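Local atomic coordinates of photoreceptor-histidine kinase BphP (Stigmatella aurantiaca DW4/3-1, PDB entry 6BAF), a protein that binds a linear tetrapyrrole in its chromophore-binding domain and, as a phytochrome photoreceptor, probably passes light signals on to a histidine kinase output. Residues A159-F164 / V172-R177; S256-L261 / W268-C273. All coordinates share one frame; numbering follows the deposited sequence.

Interaction 1: A159-F164 / V172-R177; sequences AIIYRF and VIAEAR. With BLR (3-[5-[(Z)-(4-ethenyl-3-methyl-5-oxidanylidene-pyrrol-2-ylidene)methyl]-2-[[5-[(Z)-(3-ethenyl-4-methyl-5-oxidanylidene-pyrrol-2-ylidene)methyl]-3-(3-hydroxy-3-oxopropyl)-4-methyl-1H-pyrrol-2-yl]methyl]-4-methyl-1H-pyrrol-3-yl]propanoic acid), chain B.
Ile160 and Val172 meet at about a right angle on the chromophore side of the antiparallel hairpin formed by 159-164 and 172-177, and Ile160 traces that packing from base to tip. Its CB lies 3.3 Å from Ala174 O and 3.8 Å from CG1 of Val172. CG2 touches the same methyl and also rests against CB and CG of Glu175. With CG1 held between backbone N and carbonyl carbon (chi1 64°), the chain carries Ile160 CD1 outward to lie 3.8 Å from CG2 of Val172. Ile160 CD1 is also 3.9 Å from BLR CBB, a vinyl carbon of the tetrapyrrole. Val172 CG2 reaches the Tyr162 ring at its edge, and Tyr162 OH comes 3.7 Å from the chromophore methyl CMB.

In the backbone, Ala159 N to Ala176 O and Ala176 N to Ala159 O are each 2.9 Å, with angles of 163° and 169° at hydrogen. Toward the turn, Ile173 N bonds to Ile161 O. Beside it CG1 of Ile173 packs 3.8 Å from CG2 of Ile161, while CD1 leans on CB of Arg163. Replacing Ile173 with alanine would probably leave Ile161 CG2 and Arg163 CB without that cover and open a gap between them. On the face opposite Ile160, Ile161 and Ala174 pack on helix 139-154, both touching Cys143. Back on the Ile160 face, the extended Glu175 carries its carboxylate to the backbone N-H groups of Tyr184 and Leu185.

A methyl and a phenol end thus meet only carbon of the chromophore, so this part of the GAF domain touches it by van der Waals contact.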
loop_
_atom_site.group_PDB
_atom_site.type_symbol
_atom_site.label_atom_id
_atom_site.label_comp_id
_atom_site.label_asym_id
_atom_site.label_seq_id
_atom_site.Cartn_x
_atom_site.Cartn_y
_atom_site.Cartn_z
ATOM N N ALA A 159 6.919 12.050 17.756
ATOM C CA ALA A 159 7.393 10.829 17.134
ATOM C C ALA A 159 8.899 10.934 17.075
ATOM O O ALA A 159 9.422 11.951 16.609
ATOM C CB ALA A 159 6.821 10.623 15.711
ATOM N N ILE A 160 9.607 9.894 17.533
ATOM C CA ILE A 160 11.058 9.897 17.515
ATOM C C ILE A 160 11.545 8.636 16.834
ATOM O O ILE A 160 10.816 7.646 16.714
ATOM C CB ILE A 160 11.653 10.009 18.942
ATOM C CG1 ILE A 160 11.268 8.769 19.786
ATOM C CG2 ILE A 160 11.141 11.288 19.613
ATOM C CD1 ILE A 160 12.174 8.551 21.070
ATOM N N ILE A 161 12.787 8.686 16.361
ATOM C CA ILE A 161 13.578 7.491 16.109
ATOM C C ILE A 161 14.448 7.250 17.342
ATOM O O ILE A 161 15.233 8.117 17.744
ATOM C CB ILE A 161 14.472 7.619 14.867
ATOM C CG1 ILE A 161 13.666 7.903 13.575
ATOM C CG2 ILE A 161 15.228 6.318 14.725
ATOM C CD1 ILE A 161 12.589 6.886 13.293
ATOM N N TYR A 162 14.333 6.071 17.931
ATOM C CA TYR A 162 15.073 5.701 19.125
ATOM C C TYR A 162 16.031 4.604 18.699
ATOM O O TYR A 162 15.600 3.504 18.361
ATOM C CB TYR A 162 14.098 5.227 20.195
ATOM C CG TYR A 162 14.732 4.937 21.556
ATOM C CD1 TYR A 162 15.064 5.985 22.426
ATOM C CD2 TYR A 162 14.988 3.625 21.967
ATOM C CE1 TYR A 162 15.624 5.738 23.686
ATOM C CE2 TYR A 162 15.556 3.357 23.241
ATOM C CZ TYR A 162 15.862 4.423 24.088
ATOM O OH TYR A 162 16.420 4.193 25.330
ATOM N N ARG A 163 17.314 4.888 18.689
ATOM C CA ARG A 163 18.285 3.954 18.159
ATOM C C ARG A 163 19.073 3.306 19.297
ATOM O O ARG A 163 19.480 3.995 20.229
ATOM C CB ARG A 163 19.247 4.678 17.221
ATOM C CG ARG A 163 20.209 3.710 16.587
ATOM C CD ARG A 163 21.270 4.454 15.806
ATOM N NE ARG A 163 22.115 3.475 15.124
ATOM C CZ ARG A 163 23.024 3.787 14.203
ATOM N NH1 ARG A 163 23.205 5.069 13.844
ATOM N NH2 ARG A 163 23.732 2.812 13.632
ATOM N N PHE A 164 19.286 1.986 19.218
ATOM C CA PHE A 164 20.010 1.230 20.239
ATOM C C PHE A 164 21.503 1.209 19.943
ATOM O O PHE A 164 21.917 1.031 18.794
ATOM C CB PHE A 164 19.497 -0.216 20.323
ATOM C CG PHE A 164 18.031 -0.345 20.771
ATOM C CD1 PHE A 164 17.654 -0.077 22.088
ATOM C CD2 PHE A 164 17.045 -0.740 19.861
ATOM C CE1 PHE A 164 16.325 -0.171 22.506
ATOM C CE2 PHE A 164 15.692 -0.854 20.247
ATOM C CZ PHE A 164 15.310 -0.571 21.584
ATOM N N VAL A 172 17.795 9.256 21.267
ATOM C CA VAL A 172 16.791 9.940 20.453
ATOM C C VAL A 172 17.531 10.673 19.339
ATOM O O VAL A 172 18.057 11.777 19.542
ATOM C CB VAL A 172 15.941 10.897 21.274
ATOM C CG1 VAL A 172 14.880 11.541 20.373
ATOM C CG2 VAL A 172 15.302 10.150 22.456
ATOM N N ILE A 173 17.598 10.054 18.158
ATOM C CA ILE A 173 18.367 10.632 17.054
ATOM C C ILE A 173 17.522 11.456 16.073
ATOM O O ILE A 173 18.096 12.152 15.228
ATOM C CB ILE A 173 19.129 9.539 16.290
ATOM C CG1 ILE A 173 18.148 8.651 15.502
ATOM C CG2 ILE A 173 20.019 8.734 17.236
ATOM C CD1 ILE A 173 18.886 7.582 14.617
ATOM N N ALA A 174 16.201 11.407 16.145
ATOM C CA ALA A 174 15.368 12.282 15.318
ATOM C C ALA A 174 14.041 12.475 16.016
ATOM O O ALA A 174 13.553 11.578 16.716
ATOM C CB ALA A 174 15.128 11.725 13.903
ATOM N N GLU A 175 13.466 13.656 15.849
ATOM C CA GLU A 175 12.217 13.949 16.531
ATOM C C GLU A 175 11.354 14.903 15.718
ATOM O O GLU A 175 11.845 15.934 15.258
ATOM C CB GLU A 175 12.509 14.569 17.891
ATOM C CG GLU A 175 11.305 15.031 18.673
ATOM C CD GLU A 175 11.744 15.483 20.094
ATOM O OE1 GLU A 175 12.724 16.266 20.196
ATOM O OE2 GLU A 175 11.149 15.035 21.108
ATOM N N ALA A 176 10.059 14.607 15.626
ATOM C CA ALA A 176 9.055 15.555 15.192
ATOM C C ALA A 176 8.019 15.692 16.282
ATOM O O ALA A 176 7.575 14.690 16.855
ATOM C CB ALA A 176 8.399 15.092 13.874
ATOM N N ARG A 177 7.586 16.917 16.539
ATOM C CA ARG A 177 6.808 17.208 17.731
ATOM C C ARG A 177 5.909 18.411 17.514
ATOM O O ARG A 177 6.295 19.374 16.853
ATOM C CB ARG A 177 7.728 17.493 18.935
ATOM C CG ARG A 177 9.046 18.158 18.550
ATOM C CD ARG A 177 9.932 18.545 19.761
ATOM N NE ARG A 177 9.246 19.567 20.504
ATOM C CZ ARG A 177 9.654 20.822 20.657
ATOM N NH1 ARG A 177 10.812 21.244 20.159
ATOM N NH2 ARG A 177 8.873 21.642 21.339
HETATM C CHA BLR B . 8.524 -0.871 27.051
HETATM N NA BLR B . 9.749 1.342 27.184
HETATM C C1A BLR B . 8.985 0.462 26.522
HETATM C C2A BLR B . 8.671 0.948 25.249
HETATM C C3A BLR B . 9.279 2.144 25.115
HETATM C C4A BLR B . 9.933 2.386 26.332
HETATM C CMA BLR B . 9.226 3.032 23.835
HETATM C CAA BLR B . 7.814 0.210 24.218
HETATM C CBA BLR B . 6.292 0.386 24.463
HETATM C CGA BLR B . 5.792 1.761 23.995
HETATM O O1A BLR B . 5.949 2.047 22.772
HETATM O O2A BLR B . 5.239 2.613 24.791
HETATM C CHB BLR B . 10.793 3.554 26.764
HETATM N NB BLR B . 9.489 5.486 25.810
HETATM C C1B BLR B . 10.722 4.777 26.323
HETATM C C2B BLR B . 11.830 5.763 26.265
HETATM C C3B BLR B . 11.382 6.992 25.750
HETATM C C4B BLR B . 9.929 6.901 25.435
HETATM C CMB BLR B . 13.283 5.510 26.679
HETATM O OB BLR B . 9.215 7.735 25.004
HETATM C CAB BLR B . 12.321 8.192 25.540
HETATM C CBB BLR B . 11.924 9.283 24.928
HETATM N NC BLR B . 10.820 0.604 31.849
HETATM C C1C BLR B . 11.650 1.415 32.828
HETATM C C2C BLR B . 12.011 0.468 33.926
HETATM C C3C BLR B . 11.497 -0.833 33.689
HETATM C C4C BLR B . 10.732 -0.809 32.402
HETATM C CMC BLR B . 12.854 0.892 35.110
HETATM O OC BLR B . 11.938 2.560 32.755
HETATM C CAC BLR B . 11.671 -2.059 34.606
HETATM C CBC BLR B . 12.884 -2.470 35.018
HETATM C CHD BLR B . 10.113 -1.818 31.871
HETATM N ND BLR B . 9.580 -0.818 29.415
HETATM C C1D BLR B . 9.501 -1.831 30.492
HETATM C C2D BLR B . 8.691 -2.965 30.080
HETATM C C3D BLR B . 8.266 -2.702 28.710
HETATM C C4D BLR B . 8.814 -1.377 28.246
HETATM C CMD BLR B . 8.390 -4.201 30.938
HETATM C CAD BLR B . 7.387 -3.603 27.869
HETATM C CBD BLR B . 5.958 -3.091 27.948
HETATM C CGD BLR B . 5.209 -4.174 27.196
HETATM O O1D BLR B . 5.474 -4.372 25.961
HETATM O O2D BLR B . 4.406 -4.916 27.841
#

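Interaction 2: S256-L261 / W268-C273; sequences SMSISL and WGLISC. With BLR (3-[5-[(Z)-(4-ethenyl-3-methyl-5-oxidanylidene-pyrrol-2-ylidene)methyl]-2-[[5-[(Z)-(3-ethenyl-4-methyl-5-oxidanylidene-pyrrol-2-ylidene)methyl]-3-(3-hydroxy-3-oxopropyl)-4-methyl-1H-pyrrol-2-yl]methyl]-4-methyl-1H-pyrrol-3-yl]propanoic acid), chain B.
Ser256 and Ser258, on the strand beside Cys273 and Ser272, hold the two oxygens of one chromophore propionate. Ser256 OG donates to O2A at 2.8 Å, and Ser258 OG donates to O1A at 2.6 Å. The hydroxyl of Ser258 stands between its own N and carbonyl carbon (chi1 52°), which brings it to O1A; it is also hydrogen-bonded to Arg208. A water adds to the grip, donating to Ser256 OG and to the propionate. The water oxygen lies 2.9 Å from BLR O1A. The same water is hydrogen-bonded to Ser272 OG, so O1A is shared by a hydroxyl and a water while the second strand joins through that water. Ser260 OG finds its partners outside the two segments, in Arg208 and Tyr202 O.

The main chain is paired regularly up to a bulge. Met257 and Cys273 exchange two bonds, the shorter from Cys273 N to Met257 O (2.7 Å). Ile259 and Ile271 exchange two more, both with the donor in the carbonyl plane. Gly269 O takes the N-H of Leu261 from above its carbonyl plane. Leu261 O receives Trp268 N at 2.7 Å and, weakly, Gly269 N: two residues facing one, a classic beta bulge. On the face opposite the chromophore, Leu261 CD1 lies 3.9 Å from Trp268 CZ3, and its CD2 packs across Ile271.

Apolar side chains, two of them with sulfur, thus face helix 139-154, while serine hydroxyls and Leu270 face the chromophore. Such donors would be expected to stabilise the propionate as a carboxylate and fix its rotation in the GAF pocket.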
loop_
_atom_site.group_PDB
_atom_site.type_symbol
_atom_site.label_atom_id
_atom_site.label_comp_id
_atom_site.label_asym_id
_atom_site.label_seq_id
_atom_site.Cartn_x
_atom_site.Cartn_y
_atom_site.Cartn_z
ATOM N N SER A 256 0.614 5.878 23.590
ATOM C CA SER A 256 1.903 5.541 22.993
ATOM C C SER A 256 1.700 4.597 21.818
ATOM O O SER A 256 0.743 3.826 21.800
ATOM C CB SER A 256 2.792 4.834 24.016
ATOM O OG SER A 256 4.106 4.795 23.544
ATOM N N MET A 257 2.643 4.605 20.880
ATOM C CA MET A 257 2.708 3.592 19.837
ATOM C C MET A 257 4.161 3.482 19.428
ATOM O O MET A 257 4.831 4.508 19.308
ATOM C CB MET A 257 1.819 3.967 18.621
ATOM C CG MET A 257 1.884 2.968 17.450
ATOM S SD MET A 257 0.899 3.449 15.951
ATOM C CE MET A 257 2.008 4.676 15.245
ATOM N N SER A 258 4.679 2.262 19.247
ATOM C CA SER A 258 6.025 2.140 18.707
ATOM C C SER A 258 6.064 1.032 17.661
ATOM O O SER A 258 5.198 0.153 17.603
ATOM C CB SER A 258 7.105 1.916 19.798
ATOM O OG SER A 258 6.766 0.824 20.657
ATOM N N ILE A 259 7.079 1.125 16.812
ATOM C CA ILE A 259 7.292 0.243 15.682
ATOM C C ILE A 259 8.756 -0.150 15.699
ATOM O O ILE A 259 9.631 0.713 15.827
ATOM C CB ILE A 259 6.895 0.937 14.357
ATOM C CG1 ILE A 259 5.391 1.192 14.381
ATOM C CG2 ILE A 259 7.216 0.058 13.138
ATOM C CD1 ILE A 259 4.982 2.376 13.527
ATOM N N SER A 260 9.030 -1.446 15.558
ATOM C CA SER A 260 10.401 -1.938 15.585
ATOM C C SER A 260 11.111 -1.628 14.277
ATOM O O SER A 260 10.545 -1.795 13.197
ATOM C CB SER A 260 10.424 -3.453 15.808
ATOM O OG SER A 260 9.600 -3.821 16.921
ATOM N N LEU A 261 12.371 -1.226 14.369
ATOM C CA LEU A 261 13.227 -1.097 13.210
ATOM C C LEU A 261 14.202 -2.247 13.258
ATOM O O LEU A 261 14.861 -2.459 14.282
ATOM C CB LEU A 261 13.946 0.247 13.211
ATOM C CG LEU A 261 12.980 1.430 13.189
ATOM C CD1 LEU A 261 13.719 2.744 13.297
ATOM C CD2 LEU A 261 12.120 1.415 11.881
ATOM N N TRP A 268 17.118 -2.759 15.784
ATOM C CA TRP A 268 18.011 -1.637 15.524
ATOM C C TRP A 268 17.571 -0.384 16.250
ATOM O O TRP A 268 18.404 0.438 16.648
ATOM C CB TRP A 268 18.040 -1.354 14.009
ATOM C CG TRP A 268 18.981 -0.261 13.525
ATOM C CD1 TRP A 268 20.284 -0.416 13.086
ATOM C CD2 TRP A 268 18.696 1.144 13.438
ATOM N NE1 TRP A 268 20.794 0.806 12.705
ATOM C CE2 TRP A 268 19.839 1.772 12.901
ATOM C CE3 TRP A 268 17.565 1.923 13.712
ATOM C CZ2 TRP A 268 19.890 3.135 12.668
ATOM C CZ3 TRP A 268 17.622 3.260 13.490
ATOM C CH2 TRP A 268 18.781 3.863 12.954
ATOM N N GLY A 269 16.275 -0.268 16.485
ATOM C CA GLY A 269 15.715 0.979 16.935
ATOM C C GLY A 269 14.218 0.848 16.939
ATOM O O GLY A 269 13.660 -0.213 16.658
ATOM N N LEU A 270 13.577 1.944 17.309
ATOM C CA LEU A 270 12.133 2.008 17.335
ATOM C C LEU A 270 11.734 3.330 16.712
ATOM O O LEU A 270 12.450 4.319 16.849
ATOM C CB LEU A 270 11.543 1.976 18.764
ATOM C CG LEU A 270 11.797 0.817 19.733
ATOM C CD1 LEU A 270 11.006 1.147 20.992
ATOM C CD2 LEU A 270 11.319 -0.483 19.147
ATOM N N ILE A 271 10.594 3.337 16.039
ATOM C CA ILE A 271 9.818 4.552 15.859
ATOM C C ILE A 271 8.897 4.602 17.059
ATOM O O ILE A 271 8.057 3.720 17.230
ATOM C CB ILE A 271 9.002 4.545 14.552
ATOM C CG1 ILE A 271 9.875 4.246 13.329
ATOM C CG2 ILE A 271 8.297 5.896 14.370
ATOM C CD1 ILE A 271 9.041 3.838 12.068
ATOM N N SER A 272 9.031 5.624 17.893
ATOM C CA SER A 272 8.266 5.717 19.128
ATOM C C SER A 272 7.426 6.974 19.089
ATOM O O SER A 272 7.969 8.061 18.898
ATOM C CB SER A 272 9.213 5.750 20.371
ATOM O OG SER A 272 8.440 5.960 21.567
ATOM N N CYS A 273 6.113 6.838 19.288
ATOM C CA CYS A 273 5.183 7.962 19.298
ATOM C C CYS A 273 4.545 8.069 20.655
ATOM O O CYS A 273 4.223 7.044 21.278
ATOM C CB CYS A 273 4.038 7.821 18.272
ATOM S SG CYS A 273 4.669 7.377 16.648
HETATM C CHA BLR B . 8.524 -0.871 27.051
HETATM N NA BLR B . 9.749 1.342 27.184
HETATM C C1A BLR B . 8.985 0.462 26.522
HETATM C C2A BLR B . 8.671 0.948 25.249
HETATM C C3A BLR B . 9.279 2.144 25.115
HETATM C C4A BLR B . 9.933 2.386 26.332
HETATM C CMA BLR B . 9.226 3.032 23.835
HETATM C CAA BLR B . 7.814 0.210 24.218
HETATM C CBA BLR B . 6.292 0.386 24.463
HETATM C CGA BLR B . 5.792 1.761 23.995
HETATM O O1A BLR B . 5.949 2.047 22.772
HETATM O O2A BLR B . 5.239 2.613 24.791
HETATM C CHB BLR B . 10.793 3.554 26.764
HETATM N NB BLR B . 9.489 5.486 25.810
HETATM C C1B BLR B . 10.722 4.777 26.323
HETATM C C2B BLR B . 11.830 5.763 26.265
HETATM C C3B BLR B . 11.382 6.992 25.750
HETATM C C4B BLR B . 9.929 6.901 25.435
HETATM C CMB BLR B . 13.283 5.510 26.679
HETATM O OB BLR B . 9.215 7.735 25.004
HETATM C CAB BLR B . 12.321 8.192 25.540
HETATM C CBB BLR B . 11.924 9.283 24.928
HETATM N NC BLR B . 10.820 0.604 31.849
HETATM C C1C BLR B . 11.650 1.415 32.828
HETATM C C2C BLR B . 12.011 0.468 33.926
HETATM C C3C BLR B . 11.497 -0.833 33.689
HETATM C C4C BLR B . 10.732 -0.809 32.402
HETATM C CMC BLR B . 12.854 0.892 35.110
HETATM O OC BLR B . 11.938 2.560 32.755
HETATM C CAC BLR B . 11.671 -2.059 34.606
HETATM C CBC BLR B . 12.884 -2.470 35.018
HETATM C CHD BLR B . 10.113 -1.818 31.871
HETATM N ND BLR B . 9.580 -0.818 29.415
HETATM C C1D BLR B . 9.501 -1.831 30.492
HETATM C C2D BLR B . 8.691 -2.965 30.080
HETATM C C3D BLR B . 8.266 -2.702 28.710
HETATM C C4D BLR B . 8.814 -1.377 28.246
HETATM C CMD BLR B . 8.390 -4.201 30.938
HETATM C CAD BLR B . 7.387 -3.603 27.869
HETATM C CBD BLR B . 5.958 -3.091 27.948
HETATM C CGD BLR B . 5.209 -4.174 27.196
HETATM O O1D BLR B . 5.474 -4.372 25.961
HETATM O O2D BLR B . 4.406 -4.916 27.841
HETATM O O HOH W 1 6.225 4.804 22.053
#

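Overall arrangement
From the N terminus, the chain first runs through the PAS fold and then enters the GAF domain, where both contacts lie. Interaction 1 closes a short hairpin loop between 159-164 and 172-177; interaction 2 closes another, between 256-261 and 268-273, much later. They follow in series, neither enclosing nor crossing the other. Space reverses this separation: strands 158-164 and 266-275 are neighbours in one antiparallel sheet, and the contact centres are 9 Å apart. Probable hydrogen bonds from Leu270 N to Tyr162 O and from Ile160 N to Ser272 O, each 2.8 Å, sew the hairpins together. The joined sheet lies between helix 139-154 and the tetrapyrrole, which both contacts touch.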